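Local coordinates for B-agarase (Saccharophagus degradans, PDB 4BQ2), which hydrolyses agarose as an exo-acting beta-agarase of glycoside hydrolase family 50, at residues 143-148 with 191-196; 69-74 with 113-118; 475-480 with 595-600; 469-474 with 591-596. All coordinates share one frame; numbering follows the deposited sequence. Where two conformers were deposited one is given.

Contact 1 of 4, residues 143-148 with 191-196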
loop_
_atom_site.group_PDB
_atom_site.type_symbol
_atom_site.label_atom_id
_atom_site.label_comp_id
_atom_site.label_asym_id
_atom_site.label_seq_id
_atom_site.Cartn_x
_atom_site.Cartn_y
_atom_site.Cartn_z
ATOM N N PRO A 143 -0.288 19.175 11.074
ATOM C CA PRO A 143 -1.476 20.038 11.206
ATOM C C PRO A 143 -1.173 21.500 10.852
ATOM O O PRO A 143 -0.029 21.934 10.977
ATOM C CB PRO A 143 -1.851 19.895 12.688
ATOM C CG PRO A 143 -0.657 19.323 13.354
ATOM C CD PRO A 143 0.023 18.473 12.325
ATOM N N THR A 144 -2.178 22.249 10.404
ATOM C CA THR A 144 -1.972 23.648 10.021
ATOM C C THR A 144 -2.172 24.635 11.170
ATOM O O THR A 144 -2.116 25.852 10.962
ATOM C CB THR A 144 -2.880 24.051 8.853
ATOM O OG1 THR A 144 -4.223 23.680 9.165
ATOM C CG2 THR A 144 -2.436 23.352 7.575
ATOM N N TRP A 145 -2.456 24.114 12.360
ATOM C CA TRP A 145 -2.383 24.896 13.585
ATOM C C TRP A 145 -2.027 23.961 14.730
ATOM O O TRP A 145 -2.065 22.742 14.558
ATOM C CB TRP A 145 -3.699 25.600 13.880
ATOM C CG TRP A 145 -4.887 24.680 14.140
ATOM C CD1 TRP A 145 -5.255 24.122 15.333
ATOM C CD2 TRP A 145 -5.847 24.238 13.179
ATOM N NE1 TRP A 145 -6.410 23.368 15.176
ATOM C CE2 TRP A 145 -6.782 23.416 13.859
ATOM C CE3 TRP A 145 -6.019 24.465 11.813
ATOM C CZ2 TRP A 145 -7.872 22.832 13.214
ATOM C CZ3 TRP A 145 -7.099 23.881 11.172
ATOM C CH2 TRP A 145 -8.012 23.067 11.875
ATOM N N THR A 146 -1.733 24.537 15.895
ATOM C CA THR A 146 -1.364 23.788 17.095
ATOM C C THR A 146 -2.508 23.693 18.086
ATOM O O THR A 146 -3.115 24.712 18.460
ATOM C CB THR A 146 -0.156 24.447 17.796
ATOM O OG1 THR A 146 0.935 24.477 16.874
ATOM C CG2 THR A 146 0.255 23.644 19.041
ATOM N N SER A 147 -2.824 22.468 18.495
ATOM C CA SER A 147 -3.845 22.227 19.513
ATOM C C SER A 147 -3.686 20.820 20.092
ATOM O O SER A 147 -2.899 20.031 19.580
ATOM C CB SER A 147 -5.250 22.402 18.918
ATOM O OG SER A 147 -5.537 21.367 17.991
ATOM N N ASP A 148 -4.419 20.529 21.168
ATOM C CA ASP A 148 -4.447 19.183 21.767
ATOM C C ASP A 148 -5.258 18.196 20.885
ATOM O O ASP A 148 -5.181 16.971 21.069
ATOM C CB ASP A 148 -5.064 19.244 23.162
ATOM C CG ASP A 148 -4.088 19.705 24.229
ATOM O OD1 ASP A 148 -2.946 20.084 23.897
ATOM O OD2 ASP A 148 -4.464 19.668 25.423
ATOM N N PRO A 191 -15.045 26.861 13.010
ATOM C CA PRO A 191 -14.187 27.523 12.030
ATOM C C PRO A 191 -12.739 27.202 12.381
ATOM O O PRO A 191 -12.439 26.922 13.553
ATOM C CB PRO A 191 -14.484 29.023 12.224
ATOM C CG PRO A 191 -15.104 29.139 13.574
ATOM C CD PRO A 191 -15.757 27.819 13.883
ATOM N N ASN A 192 -11.871 27.186 11.380
ATOM C CA ASN A 192 -10.485 26.879 11.626
ATOM C C ASN A 192 -9.776 28.036 12.321
ATOM O O ASN A 192 -10.023 29.186 11.987
ATOM C CB ASN A 192 -9.769 26.605 10.325
ATOM C CG ASN A 192 -10.285 25.353 9.634
ATOM O OD1 ASN A 192 -10.762 24.415 10.290
ATOM N ND2 ASN A 192 -10.194 25.336 8.311
ATOM N N PRO A 193 -8.869 27.718 13.272
ATOM C CA PRO A 193 -7.893 28.693 13.723
ATOM C C PRO A 193 -7.147 29.260 12.516
ATOM O O PRO A 193 -7.260 28.713 11.403
ATOM C CB PRO A 193 -6.929 27.862 14.575
ATOM C CG PRO A 193 -7.744 26.714 15.072
ATOM C CD PRO A 193 -8.762 26.433 13.993
ATOM N N PRO A 194 -6.411 30.370 12.708
ATOM C CA PRO A 194 -5.575 30.898 11.614
ATOM C C PRO A 194 -4.514 29.863 11.198
ATOM O O PRO A 194 -3.957 29.184 12.061
ATOM C CB PRO A 194 -4.877 32.109 12.247
ATOM C CG PRO A 194 -5.740 32.509 13.394
ATOM C CD PRO A 194 -6.460 31.270 13.875
ATOM N N GLN A 195 -4.239 29.766 9.905
ATOM C CA GLN A 195 -3.220 28.838 9.419
ATOM C C GLN A 195 -1.820 29.277 9.860
ATOM O O GLN A 195 -1.434 30.418 9.645
ATOM C CB GLN A 195 -3.275 28.736 7.912
ATOM C CG GLN A 195 -2.299 27.716 7.362
ATOM C CD GLN A 195 -2.413 27.564 5.871
ATOM O OE1 GLN A 195 -2.328 28.539 5.121
ATOM N NE2 GLN A 195 -2.592 26.344 5.426
ATOM N N ASP A 196 -1.068 28.370 10.480
ATOM C CA ASP A 196 0.315 28.648 10.836
ATOM C C ASP A 196 1.152 28.659 9.552
ATOM O O ASP A 196 1.356 27.607 8.914
ATOM C CB ASP A 196 0.825 27.630 11.872
ATOM C CG ASP A 196 2.344 27.674 12.068
ATOM O OD1 ASP A 196 3.003 28.656 11.661
ATOM O OD2 ASP A 196 2.877 26.699 12.646
#

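Contact 2 of 4, residues 69-74 with 113-118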
loop_
_atom_site.group_PDB
_atom_site.type_symbol
_atom_site.label_atom_id
_atom_site.label_comp_id
_atom_site.label_asym_id
_atom_site.label_seq_id
_atom_site.Cartn_x
_atom_site.Cartn_y
_atom_site.Cartn_z
ATOM N N SER A 69 -13.755 28.242 5.873
ATOM C CA SER A 69 -12.525 27.650 6.413
ATOM C C SER A 69 -12.900 27.019 7.743
ATOM O O SER A 69 -12.768 27.657 8.797
ATOM C CB SER A 69 -11.436 28.705 6.605
ATOM O OG SER A 69 -10.234 28.123 7.111
ATOM N N ALA A 70 -13.390 25.778 7.695
ATOM C CA ALA A 70 -13.919 25.132 8.885
ATOM C C ALA A 70 -13.665 23.641 8.860
ATOM O O ALA A 70 -13.344 23.100 7.812
ATOM C CB ALA A 70 -15.415 25.400 9.013
ATOM N N SER A 71 -13.810 23.004 10.024
ATOM C CA SER A 71 -13.620 21.565 10.167
ATOM C C SER A 71 -14.792 20.971 10.932
ATOM O O SER A 71 -15.394 21.617 11.764
ATOM C CB SER A 71 -12.312 21.246 10.933
ATOM O OG SER A 71 -11.186 21.699 10.211
ATOM N N LEU A 72 -15.068 19.709 10.636
ATOM C CA LEU A 72 -15.984 18.881 11.354
ATOM C C LEU A 72 -15.239 18.181 12.497
ATOM O O LEU A 72 -14.200 17.529 12.271
ATOM C CB LEU A 72 -16.478 17.807 10.382
ATOM C CG LEU A 72 -17.615 16.880 10.729
ATOM C CD1 LEU A 72 -18.879 17.713 10.975
ATOM C CD2 LEU A 72 -17.810 15.899 9.553
ATOM N N TYR A 73 -15.796 18.286 13.697
ATOM C CA TYR A 73 -15.193 17.738 14.912
ATOM C C TYR A 73 -16.020 16.634 15.523
ATOM O O TYR A 73 -17.242 16.728 15.513
ATOM C CB TYR A 73 -15.099 18.859 15.947
ATOM C CG TYR A 73 -13.912 19.736 15.764
ATOM C CD1 TYR A 73 -13.864 20.668 14.731
ATOM C CD2 TYR A 73 -12.816 19.640 16.619
ATOM C CE1 TYR A 73 -12.770 21.486 14.550
ATOM C CE2 TYR A 73 -11.709 20.468 16.443
ATOM C CZ TYR A 73 -11.702 21.387 15.417
ATOM O OH TYR A 73 -10.625 22.222 15.231
ATOM N N PHE A 74 -15.354 15.624 16.095
ATOM C CA PHE A 74 -16.012 14.558 16.870
ATOM C C PHE A 74 -15.167 14.293 18.101
ATOM O O PHE A 74 -13.925 14.288 17.993
ATOM C CB PHE A 74 -16.037 13.216 16.102
ATOM C CG PHE A 74 -16.568 13.287 14.704
ATOM C CD1 PHE A 74 -15.786 13.760 13.663
ATOM C CD2 PHE A 74 -17.818 12.751 14.413
ATOM C CE1 PHE A 74 -16.272 13.796 12.357
ATOM C CE2 PHE A 74 -18.331 12.793 13.113
ATOM C CZ PHE A 74 -17.551 13.297 12.090
ATOM N N TYR A 113 -10.630 16.075 14.286
ATOM C CA TYR A 113 -11.233 16.940 13.262
ATOM C C TYR A 113 -10.888 16.583 11.847
ATOM O O TYR A 113 -9.800 16.076 11.565
ATOM C CB TYR A 113 -10.948 18.438 13.518
ATOM C CG TYR A 113 -9.474 18.813 13.455
ATOM C CD1 TYR A 113 -8.663 18.718 14.592
ATOM C CD2 TYR A 113 -8.908 19.284 12.278
ATOM C CE1 TYR A 113 -7.313 19.075 14.550
ATOM C CE2 TYR A 113 -7.565 19.648 12.216
ATOM C CZ TYR A 113 -6.778 19.541 13.360
ATOM O OH TYR A 113 -5.451 19.893 13.282
ATOM N N ALA A 114 -11.828 16.899 10.957
ATOM C CA ALA A 114 -11.652 16.736 9.541
ATOM C C ALA A 114 -12.001 18.039 8.863
ATOM O O ALA A 114 -13.143 18.514 8.936
ATOM C CB ALA A 114 -12.526 15.594 9.015
ATOM N N LYS A 115 -11.008 18.624 8.211
ATOM C CA LYS A 115 -11.197 19.878 7.483
ATOM C C LYS A 115 -12.279 19.750 6.402
ATOM O O LYS A 115 -12.310 18.772 5.676
ATOM C CB LYS A 115 -9.853 20.325 6.891
ATOM C CG LYS A 115 -8.932 21.014 7.889
ATOM C CD LYS A 115 -7.540 21.086 7.305
ATOM C CE LYS A 115 -6.572 21.767 8.245
ATOM N NZ LYS A 115 -5.248 21.113 8.014
ATOM N N LEU A 116 -13.197 20.722 6.334
ATOM C CA LEU A 116 -14.164 20.759 5.252
ATOM C C LEU A 116 -13.746 21.718 4.170
ATOM O O LEU A 116 -14.123 21.569 3.012
ATOM C CB LEU A 116 -15.504 21.237 5.785
ATOM C CG LEU A 116 -16.222 20.341 6.782
ATOM C CD1 LEU A 116 -17.426 21.073 7.321
ATOM C CD2 LEU A 116 -16.646 19.026 6.139
ATOM N N SER A 117 -13.014 22.746 4.584
ATOM C CA SER A 117 -12.577 23.863 3.729
ATOM C C SER A 117 -11.392 24.579 4.378
ATOM O O SER A 117 -11.173 24.478 5.590
ATOM C CB SER A 117 -13.708 24.869 3.572
ATOM O OG SER A 117 -14.090 25.359 4.861
ATOM N N GLY A 118 -10.630 25.305 3.556
ATOM C CA GLY A 118 -9.587 26.171 4.052
ATOM C C GLY A 118 -8.207 25.532 4.127
ATOM O O GLY A 118 -8.045 24.336 3.860
#

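Contact 3 of 4, residues 475-480 with 595-600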
loop_
_atom_site.group_PDB
_atom_site.type_symbol
_atom_site.label_atom_id
_atom_site.label_comp_id
_atom_site.label_asym_id
_atom_site.label_seq_id
_atom_site.Cartn_x
_atom_site.Cartn_y
_atom_site.Cartn_z
ATOM N N GLU A 475 19.076 -14.069 -14.785
ATOM C CA GLU A 475 20.488 -13.688 -14.664
ATOM C C GLU A 475 20.861 -13.284 -13.218
ATOM O O GLU A 475 21.969 -13.610 -12.725
ATOM C CB GLU A 475 20.754 -12.539 -15.631
ATOM C CG GLU A 475 22.185 -12.102 -15.722
ATOM C CD GLU A 475 22.315 -11.075 -16.821
ATOM O OE1 GLU A 475 21.623 -10.046 -16.754
ATOM O OE2 GLU A 475 23.054 -11.343 -17.775
ATOM N N GLU A 476 19.929 -12.599 -12.541
ATOM C CA GLU A 476 20.090 -12.232 -11.143
ATOM C C GLU A 476 20.077 -13.378 -10.135
ATOM O O GLU A 476 20.870 -13.364 -9.200
ATOM C CB GLU A 476 18.991 -11.241 -10.697
ATOM C CG GLU A 476 18.999 -9.944 -11.461
ATOM C CD GLU A 476 17.961 -8.955 -10.990
ATOM O OE1 GLU A 476 16.789 -9.306 -10.828
ATOM O OE2 GLU A 476 18.329 -7.782 -10.814
ATOM N N ILE A 477 19.141 -14.304 -10.365
ATOM C CA ILE A 477 18.765 -15.438 -9.514
ATOM C C ILE A 477 19.780 -16.565 -9.568
ATOM O O ILE A 477 19.994 -17.294 -8.591
ATOM C CB ILE A 477 17.426 -16.017 -10.046
ATOM C CG1 ILE A 477 16.285 -15.049 -9.748
ATOM C CG2 ILE A 477 17.139 -17.396 -9.496
ATOM C CD1 ILE A 477 16.275 -14.549 -8.335
ATOM N N LYS A 478 20.393 -16.689 -10.735
ATOM C CA LYS A 478 21.380 -17.781 -11.052
ATOM C C LYS A 478 20.868 -19.165 -10.683
ATOM O O LYS A 478 21.601 -20.001 -10.094
ATOM C CB LYS A 478 22.737 -17.515 -10.398
ATOM C CG LYS A 478 23.379 -16.176 -10.763
ATOM C CD LYS A 478 24.759 -16.055 -10.114
ATOM C CE LYS A 478 25.384 -14.687 -10.364
ATOM N NZ LYS A 478 26.221 -14.791 -11.594
ATOM N N ASN A 479 19.582 -19.384 -10.977
ATOM C CA ASN A 479 18.896 -20.641 -10.668
ATOM C C ASN A 479 19.096 -21.079 -9.199
ATOM O O ASN A 479 19.109 -22.278 -8.905
ATOM C CB ASN A 479 19.384 -21.720 -11.657
ATOM C CG ASN A 479 18.523 -22.972 -11.642
ATOM O OD1 ASN A 479 17.292 -22.901 -11.534
ATOM N ND2 ASN A 479 19.175 -24.139 -11.807
ATOM N N SER A 480 19.252 -20.122 -8.277
ATOM C CA SER A 480 19.569 -20.462 -6.859
ATOM C C SER A 480 18.396 -21.149 -6.162
ATOM O O SER A 480 17.266 -20.683 -6.279
ATOM C CB SER A 480 19.897 -19.192 -6.033
ATOM O OG SER A 480 20.191 -19.545 -4.683
ATOM N N PRO A 595 12.816 -22.371 -15.235
ATOM C CA PRO A 595 11.871 -23.473 -15.222
ATOM C C PRO A 595 11.653 -24.149 -13.866
ATOM O O PRO A 595 10.630 -24.840 -13.695
ATOM C CB PRO A 595 12.480 -24.458 -16.212
ATOM C CG PRO A 595 13.954 -24.207 -16.136
ATOM C CD PRO A 595 14.031 -22.695 -16.018
ATOM N N ASN A 596 12.606 -23.997 -12.940
ATOM C CA ASN A 596 12.533 -24.634 -11.640
ATOM C C ASN A 596 11.747 -23.837 -10.584
ATOM O O ASN A 596 11.389 -24.394 -9.550
ATOM C CB ASN A 596 13.937 -24.875 -11.104
ATOM C CG ASN A 596 14.799 -25.702 -12.040
ATOM O OD1 ASN A 596 15.818 -25.218 -12.588
ATOM N ND2 ASN A 596 14.394 -26.918 -12.266
ATOM N N HIS A 597 11.487 -22.552 -10.844
ATOM C CA HIS A 597 11.023 -21.653 -9.785
ATOM C C HIS A 597 9.543 -21.337 -9.853
ATOM O O HIS A 597 8.973 -21.278 -10.940
ATOM C CB HIS A 597 11.873 -20.374 -9.781
ATOM C CG HIS A 597 13.251 -20.625 -9.273
ATOM N ND1 HIS A 597 14.275 -21.066 -10.084
ATOM C CD2 HIS A 597 13.766 -20.527 -8.027
ATOM C CE1 HIS A 597 15.362 -21.248 -9.349
ATOM N NE2 HIS A 597 15.084 -20.904 -8.102
ATOM N N LEU A 598 8.932 -21.200 -8.672
ATOM C CA LEU A 598 7.502 -20.858 -8.558
ATOM C C LEU A 598 7.223 -19.477 -9.108
ATOM O O LEU A 598 8.007 -18.519 -8.878
ATOM C CB LEU A 598 7.079 -20.873 -7.089
ATOM C CG LEU A 598 7.242 -22.212 -6.398
ATOM C CD1 LEU A 598 7.017 -22.038 -4.900
ATOM C CD2 LEU A 598 6.238 -23.176 -7.012
ATOM N N TYR A 599 6.133 -19.362 -9.862
ATOM C CA TYR A 599 5.719 -18.066 -10.341
ATOM C C TYR A 599 4.602 -17.625 -9.401
ATOM O O TYR A 599 3.637 -18.348 -9.186
ATOM C CB TYR A 599 5.240 -18.133 -11.813
ATOM C CG TYR A 599 4.352 -16.981 -12.236
ATOM C CD1 TYR A 599 4.719 -15.652 -11.983
ATOM C CD2 TYR A 599 3.170 -17.220 -12.936
ATOM C CE1 TYR A 599 3.909 -14.601 -12.364
ATOM C CE2 TYR A 599 2.340 -16.189 -13.327
ATOM C CZ TYR A 599 2.703 -14.883 -13.029
ATOM O OH TYR A 599 1.884 -13.868 -13.434
ATOM N N LEU A 600 4.726 -16.425 -8.863
ATOM C CA LEU A 600 3.894 -16.004 -7.736
ATOM C C LEU A 600 2.814 -14.977 -8.076
ATOM O O LEU A 600 2.301 -14.301 -7.182
ATOM C CB LEU A 600 4.791 -15.479 -6.607
ATOM C CG LEU A 600 5.924 -16.418 -6.153
ATOM C CD1 LEU A 600 6.858 -15.620 -5.257
ATOM C CD2 LEU A 600 5.396 -17.677 -5.436
#

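Contact 4 of 4, residues 469-474 with 591-596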
loop_
_atom_site.group_PDB
_atom_site.type_symbol
_atom_site.label_atom_id
_atom_site.label_comp_id
_atom_site.label_asym_id
_atom_site.label_seq_id
_atom_site.Cartn_x
_atom_site.Cartn_y
_atom_site.Cartn_z
ATOM N N THR A 469 12.157 -9.349 -19.463
ATOM C CA THR A 469 12.042 -9.205 -18.023
ATOM C C THR A 469 12.482 -10.474 -17.290
ATOM O O THR A 469 13.281 -10.403 -16.372
ATOM C CB THR A 469 10.605 -8.838 -17.617
ATOM O OG1 THR A 469 10.283 -7.604 -18.264
ATOM C CG2 THR A 469 10.469 -8.696 -16.086
ATOM N N ALA A 470 11.942 -11.621 -17.691
ATOM C CA ALA A 470 12.288 -12.898 -17.055
ATOM C C ALA A 470 13.776 -13.216 -17.274
ATOM O O ALA A 470 14.440 -13.770 -16.396
ATOM C CB ALA A 470 11.398 -14.019 -17.636
ATOM N N ARG A 471 14.289 -12.900 -18.461
ATOM C CA ARG A 471 15.719 -13.092 -18.719
ATOM C C ARG A 471 16.579 -12.398 -17.694
ATOM O O ARG A 471 17.506 -13.014 -17.141
ATOM C CB ARG A 471 16.101 -12.648 -20.136
ATOM C CG ARG A 471 17.550 -12.995 -20.487
ATOM C CD ARG A 471 17.989 -12.345 -21.812
ATOM N NE ARG A 471 18.203 -10.927 -21.603
ATOM C CZ ARG A 471 19.271 -10.421 -20.997
ATOM N NH1 ARG A 471 20.260 -11.215 -20.588
ATOM N NH2 ARG A 471 19.365 -9.136 -20.813
ATOM N N VAL A 472 16.269 -11.124 -17.404
ATOM C CA VAL A 472 17.067 -10.350 -16.451
ATOM C C VAL A 472 16.963 -10.945 -15.023
ATOM O O VAL A 472 17.976 -11.183 -14.352
ATOM C CB VAL A 472 16.667 -8.861 -16.443
ATOM C CG1 VAL A 472 17.382 -8.107 -15.306
ATOM C CG2 VAL A 472 17.126 -8.203 -17.748
ATOM N N VAL A 473 15.738 -11.208 -14.563
ATOM C CA VAL A 473 15.559 -11.887 -13.266
ATOM C C VAL A 473 16.369 -13.210 -13.181
ATOM O O VAL A 473 16.979 -13.491 -12.163
ATOM C CB VAL A 473 14.075 -12.208 -12.979
ATOM C CG1 VAL A 473 13.968 -12.922 -11.628
ATOM C CG2 VAL A 473 13.198 -10.938 -13.006
ATOM N N SER A 474 16.342 -14.018 -14.244
ATOM C CA SER A 474 17.057 -15.296 -14.232
ATOM C C SER A 474 18.570 -15.085 -14.094
ATOM O O SER A 474 19.260 -15.818 -13.364
ATOM C CB SER A 474 16.756 -16.142 -15.470
ATOM O OG SER A 474 17.533 -17.339 -15.434
ATOM N N GLU A 591 8.642 -19.322 -16.917
ATOM C CA GLU A 591 8.951 -20.756 -17.074
ATOM C C GLU A 591 10.117 -20.945 -18.053
ATOM O O GLU A 591 10.968 -21.812 -17.874
ATOM C CB GLU A 591 7.721 -21.493 -17.588
ATOM C CG GLU A 591 7.924 -22.973 -17.859
ATOM C CD GLU A 591 6.636 -23.616 -18.357
ATOM O OE1 GLU A 591 5.975 -23.074 -19.275
ATOM O OE2 GLU A 591 6.254 -24.628 -17.764
ATOM N N HIS A 592 10.142 -20.149 -19.113
ATOM C CA HIS A 592 11.221 -20.272 -20.097
ATOM C C HIS A 592 12.646 -20.122 -19.497
ATOM O O HIS A 592 13.573 -20.911 -19.790
ATOM C CB HIS A 592 11.016 -19.235 -21.209
ATOM C CG HIS A 592 12.043 -19.331 -22.287
ATOM N ND1 HIS A 592 11.936 -20.221 -23.333
ATOM C CD2 HIS A 592 13.228 -18.697 -22.450
ATOM C CE1 HIS A 592 13.004 -20.112 -24.113
ATOM N NE2 HIS A 592 13.798 -19.188 -23.601
ATOM N N TYR A 593 12.826 -19.088 -18.679
ATOM C CA TYR A 593 14.148 -18.745 -18.170
ATOM C C TYR A 593 14.388 -19.303 -16.800
ATOM O O TYR A 593 15.546 -19.436 -16.394
ATOM C CB TYR A 593 14.332 -17.222 -18.146
ATOM C CG TYR A 593 14.552 -16.631 -19.528
ATOM C CD1 TYR A 593 15.787 -16.786 -20.166
ATOM C CD2 TYR A 593 13.551 -15.929 -20.188
ATOM C CE1 TYR A 593 16.017 -16.237 -21.416
ATOM C CE2 TYR A 593 13.776 -15.378 -21.448
ATOM C CZ TYR A 593 15.018 -15.530 -22.049
ATOM O OH TYR A 593 15.302 -15.028 -23.309
ATOM N N MET A 594 13.307 -19.585 -16.072
ATOM C CA MET A 594 13.460 -20.096 -14.684
ATOM C C MET A 594 12.527 -21.257 -14.523
ATOM O O MET A 594 11.566 -21.185 -13.767
ATOM C CB MET A 594 13.173 -18.993 -13.637
ATOM C CG MET A 594 14.221 -17.881 -13.625
ATOM S SD MET A 594 13.699 -16.333 -12.847
ATOM C CE MET A 594 12.611 -15.655 -14.108
ATOM N N PRO A 595 12.816 -22.371 -15.235
ATOM C CA PRO A 595 11.871 -23.473 -15.222
ATOM C C PRO A 595 11.653 -24.149 -13.866
ATOM O O PRO A 595 10.630 -24.840 -13.695
ATOM C CB PRO A 595 12.480 -24.458 -16.212
ATOM C CG PRO A 595 13.954 -24.207 -16.136
ATOM C CD PRO A 595 14.031 -22.695 -16.018
ATOM N N ASN A 596 12.606 -23.997 -12.940
ATOM C CA ASN A 596 12.533 -24.634 -11.640
ATOM C C ASN A 596 11.747 -23.837 -10.584
ATOM O O ASN A 596 11.389 -24.394 -9.550
ATOM C CB ASN A 596 13.937 -24.875 -11.104
ATOM C CG ASN A 596 14.799 -25.702 -12.040
ATOM O OD1 ASN A 596 15.818 -25.218 -12.588
ATOM N ND2 ASN A 596 14.394 -26.918 -12.266
#

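Contact 1 of 4, residues 143-148 with 191-196
W145 and P193 form the heart of this meeting of two irregular loops, and they show how an indole and a proline ring lock together without any polar bond between them. CG of P193 sits over the five-membered part of the indole, 3.4 Å from its centroid and only 1° off the ring normal, a textbook CH-pi contact. CD of the same proline lies over the centre of the whole ring system, 3.6 Å above its plane, and the two side chains cross at a slant. CG of W145 is held between the backbone N and the carbonyl carbon (chi1 63°), a torsion that sets the indole with one face turned to P193. Its far end meets N192, whose OD1 comes within 3.4 Å of CH2 of W145; that oxygen is hydrogen-bonded to OG of S71.

T144 supplies the backbone clamp. Its carbonyl O receives N-H of D196 at 2.8 Å and 175°, almost head-on to the oxygen, while CA of Q195 brings a C-H to that oxygen at 3.5 Å. The extended chain of Q195 runs across T144, with NE2 of Q195 3.7 Å from CG2 of T144. The hydroxyl of T144 turns to H119 and K115.

In the domain as a whole, the loop 143-148 precedes strand 150-155, and the loop 191-196 follows directly on strand 180-191. W145 stacks on Y113 of strand 110-115 and touches S71 and Y73 of strand 70-79, so the two loops close over these strands.

Contact 2 of 4, residues 69-74 with 113-118
Y73 and Y113 reach out from the same side of two antiparallel strands and run alongside one another in the same direction. Their ring planes are 27° apart, but the rings are slid so far, with the Y73 and Y113 centroids 5.3 Å apart, that they barely overlap. Over one face of Y73 lies CB of Y113, 3.5 Å from the Y73 ring centroid and 8° off the normal. The neighbouring S71 and K115 share this side, OG of S71 standing 3.3 Å from CG of K115; the hydroxyl is bound by N192, and the ammonium of K115 makes a salt bridge with D120. On the other side, L72 approaches L116 loosely, CB of L72 lying 4.4 Å from CG of L116.

Between the strands, L72 and A114 exchange two hydrogen bonds, each 2.8 Å between L72 N and A114 O and between A114 N and L72 O. Farther along, A70 O accepts N-H from both L116 and S117. OG of S117, set between its own N and carbonyl carbon (chi1 59°), receives A70 N at 2.9 Å and also bonds O of F67. One residue faced by two, with both N-H groups converging on its oxygen, is the hallmark of a classic beta bulge, here closing an antiparallel pair in the CBM-like domain.

Contact 3 of 4, residues 475-480 with 595-600
H597 carries the tight half of this contact by pushing the edge of its imidazole against the chain that leaves helix 460-477. NE2 of H597 gives its N-H to O of S480, 2.9 Å away and nearly straight at 163°. The acceptor lies in the plane of the ring, yet the donor stands above the plane of the carbonyl, 43° out of it, and so is not aimed at a lone pair. CG of H597 is anti to its carbonyl carbon (chi1 -72°), which turns the ring towards the helix end. I477, modelled in two conformers, brings CG2 over one face of the imidazole in one of them, 4.2 Å from CE1 of H597, so this loose approach is doubtful; Y261 meets the ring edge-to-face.

The outer half is slacker and faces solvent. N479 and N596 meet there, their side chains crossing at about a right angle with the amide planes inclined to each other, and the amide of N479 stands steeply to the imidazole. K478 and N479 both have positive phi as the chain turns out of the helix, and S480 N bonds back to I477 O at 2.9 Å.

Because the bond to S480 runs from NE2, the imidazole must carry a proton there, and the main-chain carbonyl of S480 satisfies that N-H of a buried side chain.

Contact 4 of 4, residues 469-474 with 591-596
The ring of Y593 is packed on both faces: CB of R471 lies over one, 3.7 Å from the ring centroid and 15° off the normal as a CH-pi contact, and CD2 of its own neighbour H592 lies over the centre of the opposite face. This is helix-to-helix packing, between helix 460-477 and the end of helix 565-593, each of which leads into one of the adjacent parallel strands 483-488 and 598-599, as expected for the (beta/alpha)8 barrel of the family. CB of A470 comes to the ring obliquely, 3.8 Å from CD2 of Y593. The arginine chain crosses the tyrosine aslant, and its guanidinium, set 81° to the ring plane, leads away to a salt bridge with E468; the backbone N and the aliphatic CB and CG of R471 do the packing.

M594, the first residue beyond the helix, fills the inner half of the contact. A bend at its last torsion (chi3 -75°) folds the methyl back against helix 460-477, where CE of M594 lies 3.5 Å from O of A470. Nearer the backbone, CG of M594 packs on CB of S474 at 3.6 Å. Farther out, the thioether crosses V473 at about a right angle, with SD of M594 3.6 Å from CG1 of V473.

In the fold
The four contacts fall into two pairs at opposite sides of the chain's centre, more than 50 Å apart between centres. Contacts 1 and 2 belong to the CBM-like domain and touch: N192 of contact 1 bonds through its side chain to S71 and through its backbone to S69 of contact 2. Contact 2 is the buried one, built on paired strands and main-chain bonds; contact 1 is a partly buried loop closure resting on an aromatic face. Contacts 3 and 4, about 6 Å apart between centres, both use helix 460-477 and share P595 and N596. Both are partly buried, but contact 4 is chiefly apolar, whereas contact 3 turns on one imidazole-to-carbonyl bond.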